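Local coordinates for protein importin-95 (Chaetomium thermophilum, PDB 4XRI) that carries protein cargo into the nucleus as a flexible importin-beta transport receptor, and probably binds a small GTPase in doing so, at residues I230-V233 and V234-T238; R244-Q247 and G248-C252; A814-G817 and V818-D821. The protein carries 2 engineered substitutions. One frame throughout, in Å; residues are numbered along the deposited sequence.

Contact 1: residues I230-V233 and V234-T238; sequences IMQV and VCEAT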
ATOM      1  N   ILE A 230      32.269  -2.966 -13.084  1.00 49.98           N
ATOM      2  CA  ILE A 230      30.854  -3.041 -13.418  1.00 47.56           C
ATOM      3  C   ILE A 230      30.338  -1.747 -14.041  1.00 45.41           C
ATOM      4  O   ILE A 230      29.634  -1.775 -15.049  1.00 43.17           O
ATOM      5  CB  ILE A 230      30.021  -3.372 -12.170  1.00 46.68           C
ATOM      6  CG1 ILE A 230      30.392  -4.762 -11.655  1.00 54.58           C
ATOM      7  CG2 ILE A 230      28.537  -3.280 -12.472  1.00 42.26           C
ATOM      8  CD1 ILE A 230      29.868  -5.064 -10.271  1.00 50.32           C
ATOM      9  N   MET A 231      30.702  -0.614 -13.451  1.00 44.19           N
ATOM     10  CA  MET A 231      30.224   0.677 -13.936  1.00 40.94           C
ATOM     11  C   MET A 231      30.729   0.981 -15.344  1.00 39.87           C
ATOM     12  O   MET A 231      30.016   1.588 -16.147  1.00 43.73           O
ATOM     13  CB  MET A 231      30.634   1.799 -12.978  1.00 39.25           C
ATOM     14  CG  MET A 231      29.956   1.724 -11.612  1.00 41.04           C
ATOM     15  SD  MET A 231      28.158   1.638 -11.733  1.00 44.70           S
ATOM     16  CE  MET A 231      27.786   3.275 -12.352  1.00 49.61           C
ATOM     17  N   GLN A 232      31.950   0.554 -15.650  1.00 45.03           N
ATOM     18  CA  GLN A 232      32.517   0.807 -16.970  1.00 47.47           C
ATOM     19  C   GLN A 232      31.718   0.106 -18.063  1.00 48.08           C
ATOM     20  O   GLN A 232      31.377   0.716 -19.073  1.00 41.36           O
ATOM     21  CB  GLN A 232      33.983   0.368 -17.025  1.00 51.11           C
ATOM     22  CG  GLN A 232      34.717   0.779 -18.302  1.00 61.54           C
ATOM     23  CD  GLN A 232      34.496  -0.189 -19.451  1.00 68.62           C
ATOM     24  OE1 GLN A 232      34.328  -1.391 -19.243  1.00 72.13           O
ATOM     25  NE2 GLN A 232      34.485   0.336 -20.670  1.00 71.74           N
ATOM     26  N   VAL A 233      31.416  -1.172 -17.854  1.00 46.75           N
ATOM     27  CA  VAL A 233      30.714  -1.956 -18.861  1.00 41.15           C
ATOM     28  C   VAL A 233      29.255  -1.519 -18.980  1.00 40.86           C
ATOM     29  O   VAL A 233      28.675  -1.568 -20.063  1.00 40.88           O
ATOM     30  CB  VAL A 233      30.791  -3.481 -18.558  1.00 42.38           C
ATOM     31  CG1 VAL A 233      29.903  -3.872 -17.396  1.00 43.81           C
ATOM     32  CG2 VAL A 233      30.420  -4.278 -19.795  1.00 41.30           C
ATOM     33  N   VAL A 234      28.666  -1.071 -17.874  1.00 39.65           N
ATOM     34  CA  VAL A 234      27.274  -0.636 -17.893  1.00 39.17           C
ATOM     35  C   VAL A 234      27.146   0.675 -18.664  1.00 38.19           C
ATOM     36  O   VAL A 234      26.261   0.830 -19.505  1.00 38.60           O
ATOM     37  CB  VAL A 234      26.705  -0.451 -16.471  1.00 38.77           C
ATOM     38  CG1 VAL A 234      25.347   0.228 -16.526  1.00 38.99           C
ATOM     39  CG2 VAL A 234      26.592  -1.791 -15.762  1.00 37.69           C
ATOM     40  N   CYS A 235      28.040   1.614 -18.368  1.00 37.82           N
ATOM     41  CA  CYS A 235      28.050   2.910 -19.036  1.00 42.81           C
ATOM     42  C   CYS A 235      28.291   2.746 -20.532  1.00 45.04           C
ATOM     43  O   CYS A 235      27.674   3.424 -21.356  1.00 46.27           O
ATOM     44  CB  CYS A 235      29.117   3.821 -18.422  1.00 42.87           C
ATOM     45  SG  CYS A 235      28.717   4.421 -16.759  1.00 43.01           S
ATOM     46  N   GLU A 236      29.196   1.832 -20.867  1.00 43.56           N
ATOM     47  CA  GLU A 236      29.514   1.501 -22.250  1.00 48.33           C
ATOM     48  C   GLU A 236      28.288   0.970 -22.985  1.00 45.46           C
ATOM     49  O   GLU A 236      28.025   1.332 -24.134  1.00 38.65           O
ATOM     50  CB  GLU A 236      30.646   0.468 -22.291  1.00 59.08           C
ATOM     51  CG  GLU A 236      30.977  -0.072 -23.671  1.00 55.78           C
ATOM     52  CD  GLU A 236      32.128  -1.068 -23.644  1.00 63.19           C
ATOM     53  OE1 GLU A 236      33.297  -0.630 -23.724  1.00 61.85           O
ATOM     54  OE2 GLU A 236      31.865  -2.287 -23.540  1.00 60.02           O
ATOM     55  N   ALA A 237      27.535   0.119 -22.298  1.00 38.83           N
ATOM     56  CA  ALA A 237      26.385  -0.555 -22.884  1.00 40.32           C
ATOM     57  C   ALA A 237      25.204   0.390 -23.102  1.00 44.78           C
ATOM     58  O   ALA A 237      24.352   0.137 -23.954  1.00 40.99           O
ATOM     59  CB  ALA A 237      25.968  -1.726 -22.008  1.00 36.87           C
ATOM     60  N   THR A 238      25.157   1.482 -22.341  1.00 42.34           N
ATOM     61  CA  THR A 238      24.072   2.453 -22.477  1.00 39.25           C
ATOM     62  C   THR A 238      24.159   3.201 -23.805  1.00 43.98           C
ATOM     63  O   THR A 238      23.164   3.739 -24.294  1.00 45.77           O
ATOM     64  CB  THR A 238      24.067   3.488 -21.331  1.00 45.73           C
ATOM     65  OG1 THR A 238      25.300   4.217 -21.334  1.00 48.19           O
ATOM     66  CG2 THR A 238      23.877   2.811 -19.988  1.00 32.29           C
TER
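Gln232 and Glu236, one turn apart on helix 224-238, meet through their polar ends in a weak hydrogen bond: Gln232 NE2 donates to Glu236 OE1 over 3.4 Å, with an N-H...O angle of 150°. Both chains leave the backbone alike, CG anti to N, but Gln232 then folds at chi2 (-84°), a bend that carries its amide along the helix toward the extended glutamate. Amide and carboxylate planes stand 88° apart, almost perpendicular. The stronger hold on OE1 comes from Lys195 through a salt bridge, and the glutamine is a secondary partner.

The helix belongs to the HEAT-repeat solenoid of importin-beta, and its other flank is buried among neighbouring helices. There Ile230 and Val234 run alongside each other in the same direction, with Ile230 CG2 4.1 Å from Val234 CG2. Leu210 of helix 200-212 touches both of them, and Leu253 of helix 243-260 reaches Val234. Because Val234 CG2 is anti to its own carbonyl carbon, the methyl leans back to 3.1 Å from Ile230 O, a tight approach to the oxygen that also accepts Val234 N at 3.1 Å. Ala237 sets its CB 3.3 Å from Val233 O, while Ala237 N bonds to that same oxygen.

Contact 2: residues R244-Q247 and G248-C252; sequences RIQQ and GAFGC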
ATOM      1  N   ARG A 244      18.015  -2.960 -27.687  1.00 49.22           N
ATOM      2  CA  ARG A 244      17.829  -3.928 -26.611  1.00 52.71           C
ATOM      3  C   ARG A 244      18.950  -3.845 -25.582  1.00 38.30           C
ATOM      4  O   ARG A 244      18.700  -3.895 -24.378  1.00 41.75           O
ATOM      5  CB  ARG A 244      17.737  -5.347 -27.180  1.00 57.81           C
ATOM      6  CG  ARG A 244      16.394  -5.666 -27.812  1.00 66.89           C
ATOM      7  CD  ARG A 244      15.338  -5.890 -26.745  1.00 79.89           C
ATOM      8  NE  ARG A 244      14.003  -5.533 -27.213  1.00 90.34           N
ATOM      9  CZ  ARG A 244      12.892  -5.712 -26.507  1.00 91.97           C
ATOM     10  NH1 ARG A 244      11.719  -5.352 -27.011  1.00 92.28           N
ATOM     11  NH2 ARG A 244      12.953  -6.256 -25.298  1.00 92.75           N
ATOM     12  N   ILE A 245      20.184  -3.717 -26.062  1.00 44.10           N
ATOM     13  CA  ILE A 245      21.346  -3.622 -25.184  1.00 46.56           C
ATOM     14  C   ILE A 245      21.263  -2.369 -24.317  1.00 46.75           C
ATOM     15  O   ILE A 245      21.537  -2.414 -23.115  1.00 43.70           O
ATOM     16  CB  ILE A 245      22.658  -3.608 -25.987  1.00 42.87           C
ATOM     17  CG1 ILE A 245      22.767  -4.868 -26.848  1.00 42.59           C
ATOM     18  CG2 ILE A 245      23.856  -3.490 -25.057  1.00 40.09           C
ATOM     19  CD1 ILE A 245      24.083  -4.986 -27.586  1.00 40.44           C
ATOM     20  N   GLN A 246      20.883  -1.256 -24.941  1.00 39.45           N
ATOM     21  CA  GLN A 246      20.648  -0.003 -24.229  1.00 39.08           C
ATOM     22  C   GLN A 246      19.648  -0.191 -23.097  1.00 34.43           C
ATOM     23  O   GLN A 246      19.892   0.225 -21.964  1.00 37.54           O
ATOM     24  CB  GLN A 246      20.136   1.080 -25.185  1.00 41.86           C
ATOM     25  CG  GLN A 246      21.217   1.850 -25.915  1.00 48.58           C
ATOM     26  CD  GLN A 246      20.717   3.189 -26.430  1.00 55.67           C
ATOM     27  OE1 GLN A 246      19.788   3.250 -27.234  1.00 49.80           O
ATOM     28  NE2 GLN A 246      21.324   4.268 -25.956  1.00 66.22           N
ATOM     29  N   GLN A 247      18.524  -0.821 -23.423  1.00 34.23           N
ATOM     30  CA  GLN A 247      17.461  -1.076 -22.456  1.00 38.89           C
ATOM     31  C   GLN A 247      17.954  -1.882 -21.262  1.00 42.23           C
ATOM     32  O   GLN A 247      17.672  -1.539 -20.116  1.00 45.80           O
ATOM     33  CB  GLN A 247      16.294  -1.808 -23.124  1.00 44.16           C
ATOM     34  CG  GLN A 247      15.562  -0.988 -24.164  1.00 48.66           C
ATOM     35  CD  GLN A 247      14.453  -1.767 -24.842  1.00 60.61           C
ATOM     36  OE1 GLN A 247      13.648  -2.423 -24.181  1.00 65.03           O
ATOM     37  NE2 GLN A 247      14.415  -1.709 -26.168  1.00 55.30           N
ATOM     38  N   GLY A 248      18.684  -2.956 -21.543  1.00 46.11           N
ATOM     39  CA  GLY A 248      19.247  -3.788 -20.498  1.00 44.04           C
ATOM     40  C   GLY A 248      20.215  -3.000 -19.639  1.00 40.88           C
ATOM     41  O   GLY A 248      20.238  -3.140 -18.416  1.00 39.55           O
ATOM     42  N   ALA A 249      21.008  -2.153 -20.288  1.00 42.34           N
ATOM     43  CA  ALA A 249      21.993  -1.327 -19.595  1.00 42.44           C
ATOM     44  C   ALA A 249      21.344  -0.341 -18.629  1.00 43.72           C
ATOM     45  O   ALA A 249      21.771  -0.212 -17.477  1.00 39.48           O
ATOM     46  CB  ALA A 249      22.846  -0.583 -20.598  1.00 43.54           C
ATOM     47  N   PHE A 250      20.311   0.351 -19.099  1.00 38.84           N
ATOM     48  CA  PHE A 250      19.639   1.361 -18.286  1.00 42.25           C
ATOM     49  C   PHE A 250      18.859   0.740 -17.137  1.00 41.87           C
ATOM     50  O   PHE A 250      18.774   1.313 -16.051  1.00 41.91           O
ATOM     51  CB  PHE A 250      18.705   2.210 -19.145  1.00 40.14           C
ATOM     52  CG  PHE A 250      19.385   3.373 -19.798  1.00 32.00           C
ATOM     53  CD1 PHE A 250      19.760   4.474 -19.050  1.00 41.72           C
ATOM     54  CD2 PHE A 250      19.657   3.365 -21.155  1.00 39.26           C
ATOM     55  CE1 PHE A 250      20.389   5.549 -19.640  1.00 35.59           C
ATOM     56  CE2 PHE A 250      20.286   4.440 -21.753  1.00 45.94           C
ATOM     57  CZ  PHE A 250      20.653   5.532 -20.994  1.00 40.88           C
ATOM     58  N   GLY A 251      18.298  -0.438 -17.381  1.00 41.71           N
ATOM     59  CA  GLY A 251      17.618  -1.182 -16.341  1.00 40.39           C
ATOM     60  C   GLY A 251      18.607  -1.583 -15.266  1.00 41.67           C
ATOM     61  O   GLY A 251      18.312  -1.518 -14.075  1.00 48.29           O
ATOM     62  N   CYS A 252      19.791  -2.000 -15.702  1.00 44.81           N
ATOM     63  CA  CYS A 252      20.885  -2.336 -14.799  1.00 48.49           C
ATOM     64  C   CYS A 252      21.293  -1.113 -13.984  1.00 48.18           C
ATOM     65  O   CYS A 252      21.513  -1.195 -12.775  1.00 45.46           O
ATOM     66  CB  CYS A 252      22.080  -2.870 -15.595  1.00 51.55           C
ATOM     67  SG  CYS A 252      23.351  -3.694 -14.630  1.00 65.44           S
TER
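Four successive backbone bonds, from Gly248 N to Arg244 O through Gly251 N to Gln247 O, run at regular alpha-helical spacing along helix 243-260. This is a helix of the importin-beta HEAT-repeat solenoid.

The main side-chain meeting is that of Phe250 with the turn before it. Gln246 O accepts Phe250 N at 2.9 Å and also lies at the edge of the phenyl ring, near its plane, with Phe250 CD2 3.3 Å away. One carbonyl oxygen thus faces both the amide and the ring edge of the same residue. Ala249 offers a smaller surface to the same turn: its CB lies 3.4 Å from Ile245 O and equally far from Gln246 O, a methyl set between two successive carbonyl oxygens. Beyond the turn, the Phe250 side chain touches Thr238 of helix 224-238 and Leu290 of helix 285-310, and that of Gln247 touches Val287 and Leu290.

Gln247 behaves differently from its neighbours. Its CG lies beside the backbone N (chi1 -66°), and the chain beyond is extended, a course that takes the amide back toward the start of the helix, where NE2 bonds to Ser243 OG. The other amide atom, Gln247 OE1, stands 4.0 Å above the plane of the Arg244 guanidinium, over the centre of that group.

Contact 3: residues A814-G817 and V818-D821; sequences ASMG and VIGD
Met816 and Ile819 reach out in parallel from helix 809-825 and meet at their terminal methyls, Met816 CE 3.7 Å from Ile819 CD1. They form one buried flank of the helix, part of the HEAT-type helical solenoid near the C-terminal end of this importin-beta. The methionine gets there by bending twice: after chi2 turns the chain, chi3 of 97°, away from a usual staggered value, brings the terminal methyl round to the isoleucine. Met843 and Ile844 of helix 838-849 touch the methionine, and Val868 of helix 855-872 touches the isoleucine. The stem of Ile819 leans on the preceding turn as well, with CG1 3.4 Å from Ser815 O.

Asp821 is turned against the backbone instead. Its CG lies beside its own N (chi1 -68°), and this lays the carboxylate face over Gly817 O, which stands almost straight above Asp821 CG at 3.0 Å. That oxygen already accepts Asp821 N at 2.8 Å. Three acceptor oxygens therefore crowd together, which may somewhat disfavour the full negative charge. The aspartate side chain also touches Trp863 of helix 855-872 and Ile775 of helix 754-780. With an alanine here, the carboxylate over Gly817 O is gone and a gap would probably open between that carbonyl, Trp863 and Ile775.

Helix 754-780 extends along this side, where its Met768 touches both Ala814 and Val818. The valine methyl CG2 settles 3.5 Å from Ala814 O.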
ATOM      1  N   ALA A 814      -1.663   4.786  26.137  1.00 48.54           N
ATOM      2  CA  ALA A 814      -2.439   3.778  26.854  1.00 43.81           C
ATOM      3  C   ALA A 814      -1.689   3.252  28.073  1.00 44.13           C
ATOM      4  O   ALA A 814      -2.290   2.970  29.112  1.00 47.94           O
ATOM      5  CB  ALA A 814      -2.794   2.629  25.924  1.00 42.77           C
ATOM      6  N   SER A 815      -0.373   3.127  27.937  1.00 42.99           N
ATOM      7  CA  SER A 815       0.477   2.656  29.026  1.00 42.49           C
ATOM      8  C   SER A 815       0.488   3.652  30.178  1.00 47.43           C
ATOM      9  O   SER A 815       0.343   3.271  31.341  1.00 48.95           O
ATOM     10  CB  SER A 815       1.902   2.414  28.529  1.00 46.22           C
ATOM     11  OG  SER A 815       1.923   1.430  27.512  1.00 48.83           O
ATOM     12  N   MET A 816       0.666   4.929  29.843  1.00 48.61           N
ATOM     13  CA  MET A 816       0.593   6.004  30.826  1.00 48.47           C
ATOM     14  C   MET A 816      -0.752   5.970  31.538  1.00 42.69           C
ATOM     15  O   MET A 816      -0.823   6.118  32.758  1.00 48.28           O
ATOM     16  CB  MET A 816       0.804   7.372  30.163  1.00 52.14           C
ATOM     17  CG  MET A 816       2.163   7.583  29.509  1.00 52.36           C
ATOM     18  SD  MET A 816       3.549   7.632  30.661  1.00 62.67           S
ATOM     19  CE  MET A 816       4.150   5.947  30.568  1.00 77.28           C
ATOM     20  N   GLY A 817      -1.811   5.768  30.760  1.00 46.20           N
ATOM     21  CA  GLY A 817      -3.156   5.693  31.297  1.00 47.81           C
ATOM     22  C   GLY A 817      -3.310   4.596  32.329  1.00 48.13           C
ATOM     23  O   GLY A 817      -3.900   4.810  33.384  1.00 44.15           O
ATOM     24  N   VAL A 818      -2.766   3.421  32.027  1.00 46.62           N
ATOM     25  CA  VAL A 818      -2.867   2.276  32.926  1.00 44.27           C
ATOM     26  C   VAL A 818      -2.079   2.503  34.214  1.00 45.45           C
ATOM     27  O   VAL A 818      -2.539   2.145  35.301  1.00 44.55           O
ATOM     28  CB  VAL A 818      -2.385   0.983  32.230  1.00 44.42           C
ATOM     29  CG1 VAL A 818      -2.036  -0.097  33.245  1.00 39.52           C
ATOM     30  CG2 VAL A 818      -3.458   0.488  31.272  1.00 39.91           C
ATOM     31  N   ILE A 819      -0.900   3.103  34.088  1.00 42.08           N
ATOM     32  CA  ILE A 819      -0.089   3.449  35.250  1.00 44.31           C
ATOM     33  C   ILE A 819      -0.872   4.351  36.201  1.00 49.44           C
ATOM     34  O   ILE A 819      -0.922   4.110  37.406  1.00 49.37           O
ATOM     35  CB  ILE A 819       1.221   4.144  34.835  1.00 47.90           C
ATOM     36  CG1 ILE A 819       2.164   3.140  34.168  1.00 45.49           C
ATOM     37  CG2 ILE A 819       1.892   4.783  36.045  1.00 52.58           C
ATOM     38  CD1 ILE A 819       3.372   3.790  33.524  1.00 50.06           C
ATOM     39  N   GLY A 820      -1.499   5.379  35.641  1.00 48.86           N
ATOM     40  CA  GLY A 820      -2.329   6.286  36.411  1.00 55.80           C
ATOM     41  C   GLY A 820      -3.531   5.586  37.016  1.00 55.34           C
ATOM     42  O   GLY A 820      -3.842   5.777  38.191  1.00 57.89           O
ATOM     43  N   ASP A 821      -4.210   4.773  36.208  1.00 53.42           N
ATOM     44  CA  ASP A 821      -5.364   4.003  36.668  1.00 51.32           C
ATOM     45  C   ASP A 821      -5.003   3.118  37.852  1.00 47.65           C
ATOM     46  O   ASP A 821      -5.748   3.038  38.828  1.00 47.21           O
ATOM     47  CB  ASP A 821      -5.933   3.141  35.536  1.00 53.13           C
ATOM     48  CG  ASP A 821      -6.558   3.965  34.432  1.00 55.91           C
ATOM     49  OD1 ASP A 821      -6.946   5.123  34.696  1.00 51.57           O
ATOM     50  OD2 ASP A 821      -6.669   3.451  33.299  1.00 59.09           O
TER

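Overall arrangement
The three contacts come in series along the chain, each within a single helix. Contacts 1 and 2 occupy the successive helices 224-238 and 243-260, with centres 10 Å apart, and they touch directly: Thr238 O probably accepts a hydrogen bond from Gln246 NE2, although the 2.5 Å between them is unusually short and its exact length doubtful, while Ala249 CB packs on the backbone of Thr238 and Ala237. Contact 3, on helix 809-825, lies across the chain's centre from both, its nearest atoms about 47 Å from contact 1 and about 45 Å from contact 2. Local helical order thus recurs at distant places in an all-helical solenoid, where successive helices are joined directly.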